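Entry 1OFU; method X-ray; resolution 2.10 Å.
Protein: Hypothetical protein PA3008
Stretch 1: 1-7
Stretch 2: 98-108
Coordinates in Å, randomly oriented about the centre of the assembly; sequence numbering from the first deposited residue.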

# COMPACT_ATOMS: atom_id res chain seq x y z
N PRO D 1 -12.43 8.76 14.67
CA PRO D 1 -12.60 8.48 16.11
C PRO D 1 -11.91 7.18 16.52
O PRO D 1 -12.11 6.13 15.90
CB PRO D 1 -14.09 8.40 16.39
CG PRO D 1 -14.62 7.98 15.01
CD PRO D 1 -13.76 8.77 14.02
N ALA D 2 -11.09 7.25 17.57
CA ALA D 2 -10.37 6.09 18.08
C ALA D 2 -11.39 5.01 18.43
O ALA D 2 -12.37 5.29 19.14
CB ALA D 2 -9.55 6.46 19.30
N ALA D 3 -11.17 3.79 17.95
CA ALA D 3 -12.10 2.71 18.23
C ALA D 3 -11.55 1.33 17.89
O ALA D 3 -10.37 1.17 17.60
CB ALA D 3 -13.41 2.95 17.48
N PHE D 4 -12.44 0.34 17.91
CA PHE D 4 -12.10 -1.04 17.62
C PHE D 4 -12.60 -1.44 16.24
O PHE D 4 -13.73 -1.15 15.86
CB PHE D 4 -12.73 -1.97 18.66
CG PHE D 4 -12.53 -3.43 18.38
CD1 PHE D 4 -11.39 -4.09 18.81
CD2 PHE D 4 -13.50 -4.15 17.68
CE1 PHE D 4 -11.20 -5.45 18.56
CE2 PHE D 4 -13.33 -5.52 17.41
CZ PHE D 4 -12.18 -6.17 17.85
N SER D 5 -11.74 -2.12 15.49
CA SER D 5 -12.07 -2.61 14.17
C SER D 5 -11.56 -4.05 14.13
O SER D 5 -10.72 -4.44 14.95
CB SER D 5 -11.36 -1.80 13.08
OG SER D 5 -11.70 -0.43 13.16
N GLU D 6 -12.09 -4.84 13.21
CA GLU D 6 -11.64 -6.21 13.10
C GLU D 6 -11.58 -6.60 11.65
O GLU D 6 -12.49 -6.33 10.87
CB GLU D 6 -12.56 -7.16 13.86
CG GLU D 6 -12.10 -8.60 13.79
CD GLU D 6 -12.87 -9.52 14.72
OE1 GLU D 6 -14.08 -9.70 14.51
OE2 GLU D 6 -12.25 -10.05 15.67
N LEU D 7 -10.46 -7.23 11.28
CA LEU D 7 -10.25 -7.67 9.93
C LEU D 7 -10.10 -9.18 9.91
O LEU D 7 -9.30 -9.75 10.66
CB LEU D 7 -9.00 -7.00 9.35
CG LEU D 7 -8.66 -7.40 7.91
CD1 LEU D 7 -7.91 -6.27 7.24
CD2 LEU D 7 -7.84 -8.67 7.90
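Stretch 2, residues 98-108: ARKQLSRAAQL

Residues 98-108 are helical throughout, part of a longer helix that begins before Ala98 and runs on past Leu108. The backbone angles bear this out: phi stays between -56° and -67° and psi between -39° and -48°. The i to i-4 hydrogen bonds are regular, from Leu102 N to Ala98 O at 2.8 Å, through Ser103 N to Arg99 O at 2.8 Å and Ala106 N to Leu102 O at 2.9 Å, to Leu108 N to Arg104 O at 3.1 Å. Every amide from Leu102 to Leu108 therefore finds its acceptor inside the helix, and none is spent on stretch 1.

The helix lies across the start of the chain, where a loop leads into a strand beginning at Phe4. The N-to-C directions of strand 4-7 and the helix make an angle of 125°, an oblique crossing nearer antiparallel than parallel, and the two axes approach to 8.7 Å. The register agrees with the opposed sense: Ala2 CA lies 5.5 Å from Gln107 CA, and Phe4 CA lies 5.1 Å from Ser103 CA, so advancing along stretch 1 means stepping back along the helix. Further back still, Glu6 meets Arg99.

That last pair supplies the polar link. Arg99 NH1 donates to Glu6 OE1 at 2.7 Å with an N-H...acceptor angle of 144°, a hydrogen bond that is also a salt bridge and the sole hydrogen bond between the stretches. The carboxylate oxygen approaches the edge of the guanidinium, near its plane, as expected for an acceptor meeting an N-H. Glu6 extends from the strand with chi1 and chi2 both t. The CA-to-CB bond of Arg99 points sideways, but chi1 m followed by chi2 and chi3 t carries the end of the side chain nearer to the strand. Both oxygens of Glu6 and Arg99 NH2 also form hydrogen bonds elsewhere in the structure; Glu6 OE1 is thus shared between Arg99 and another partner.

Phe4 is the main apolar element, with 99 Å² of the 388 Å² buried between the stretches. Its CA-to-CB bond points toward the helix, and chi1 is t. Arg99 CG sits over one face of the ring, 4.0 Å from the centroid and 29° off the normal, a CH-pi contact made by the aliphatic part of the same side chain that reaches Glu6. Farther along that chain, Arg99 NE comes within 3.4 Å of Phe4 CE2. Leu102 CD1 packs at 3.5 Å from Phe4 CE1, approaching the ring obliquely, while Phe4 CB lies 4.2 Å from Ser103 CB.

Toward the C-terminal end of this helical segment the contacts loosen and involve small groups. Ala2 CB is 3.9 Å from Ala106 O, Ala3 O is 4.2 Å from Ala106 CB, and Ala2 O is 4.1 Å from Gln107 CG. Each sets an oxygen against a carbon, so these approaches contribute packing without satisfying a donor or acceptor.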

# COMPACT_ATOMS: atom_id res chain seq x y z
N ALA D 98 -14.20 -8.41 25.73
CA ALA D 98 -12.83 -8.15 25.32
C ALA D 98 -12.79 -7.00 24.31
O ALA D 98 -11.92 -6.13 24.38
CB ALA D 98 -12.22 -9.41 24.71
N ARG D 99 -13.75 -6.99 23.38
CA ARG D 99 -13.83 -5.93 22.38
C ARG D 99 -14.07 -4.59 23.04
O ARG D 99 -13.53 -3.56 22.62
CB ARG D 99 -14.96 -6.20 21.39
CG ARG D 99 -14.66 -7.24 20.33
CD ARG D 99 -15.75 -7.24 19.26
NE ARG D 99 -15.39 -8.07 18.11
CZ ARG D 99 -15.24 -9.38 18.16
NH1 ARG D 99 -14.91 -10.06 17.07
NH2 ARG D 99 -15.41 -10.03 19.30
N LYS D 100 -14.91 -4.59 24.07
CA LYS D 100 -15.21 -3.37 24.79
C LYS D 100 -13.95 -2.90 25.52
O LYS D 100 -13.61 -1.72 25.50
CB LYS D 100 -16.34 -3.61 25.80
CG LYS D 100 -16.86 -2.34 26.46
CD LYS D 100 -17.45 -1.38 25.44
CE LYS D 100 -17.99 -0.12 26.11
NZ LYS D 100 -18.61 0.81 25.12
N GLN D 101 -13.26 -3.85 26.14
CA GLN D 101 -12.03 -3.57 26.87
C GLN D 101 -11.02 -2.93 25.92
O GLN D 101 -10.40 -1.92 26.24
CB GLN D 101 -11.45 -4.87 27.44
CG GLN D 101 -10.52 -4.67 28.63
CD GLN D 101 -9.87 -5.96 29.10
OE1 GLN D 101 -10.52 -7.01 29.18
NE2 GLN D 101 -8.58 -5.89 29.42
N LEU D 102 -10.85 -3.54 24.74
CA LEU D 102 -9.92 -3.02 23.74
C LEU D 102 -10.35 -1.64 23.28
O LEU D 102 -9.53 -0.75 23.07
CB LEU D 102 -9.85 -3.96 22.52
CG LEU D 102 -9.16 -5.32 22.71
CD1 LEU D 102 -9.22 -6.12 21.42
CD2 LEU D 102 -7.72 -5.09 23.13
N SER D 103 -11.66 -1.47 23.12
CA SER D 103 -12.21 -0.20 22.67
C SER D 103 -11.94 0.91 23.69
O SER D 103 -11.51 2.01 23.33
CB SER D 103 -13.71 -0.34 22.43
OG SER D 103 -14.22 0.81 21.79
N ARG D 104 -12.20 0.61 24.96
CA ARG D 104 -11.98 1.58 26.02
C ARG D 104 -10.50 1.95 26.07
O ARG D 104 -10.15 3.13 26.13
CB ARG D 104 -12.41 0.98 27.37
CG ARG D 104 -12.21 1.90 28.56
CD ARG D 104 -12.71 1.26 29.84
NE ARG D 104 -12.50 2.12 31.00
CZ ARG D 104 -11.31 2.45 31.49
NH1 ARG D 104 -11.22 3.23 32.55
NH2 ARG D 104 -10.20 1.98 30.92
N ALA D 105 -9.64 0.94 26.03
CA ALA D 105 -8.20 1.17 26.07
C ALA D 105 -7.76 2.06 24.91
O ALA D 105 -6.90 2.92 25.06
CB ALA D 105 -7.46 -0.16 26.03
N ALA D 106 -8.36 1.84 23.74
CA ALA D 106 -8.04 2.61 22.55
C ALA D 106 -8.41 4.08 22.71
O ALA D 106 -7.66 4.97 22.31
CB ALA D 106 -8.75 2.02 21.33
N GLN D 107 -9.58 4.34 23.29
CA GLN D 107 -10.04 5.71 23.51
C GLN D 107 -9.10 6.45 24.46
O GLN D 107 -8.73 7.60 24.22
CB GLN D 107 -11.46 5.70 24.09
CG GLN D 107 -12.45 4.93 23.24
CD GLN D 107 -13.88 5.12 23.71
OE1 GLN D 107 -14.42 6.22 23.66
NE2 GLN D 107 -14.50 4.03 24.17
N LEU D 108 -8.70 5.77 25.53
CA LEU D 108 -7.79 6.36 26.50
C LEU D 108 -6.47 6.77 25.86
O LEU D 108 -5.92 7.82 26.19
CB LEU D 108 -7.51 5.36 27.63
CG LEU D 108 -8.66 5.04 28.59
CD1 LEU D 108 -8.30 3.85 29.46
CD2 LEU D 108 -8.96 6.27 29.43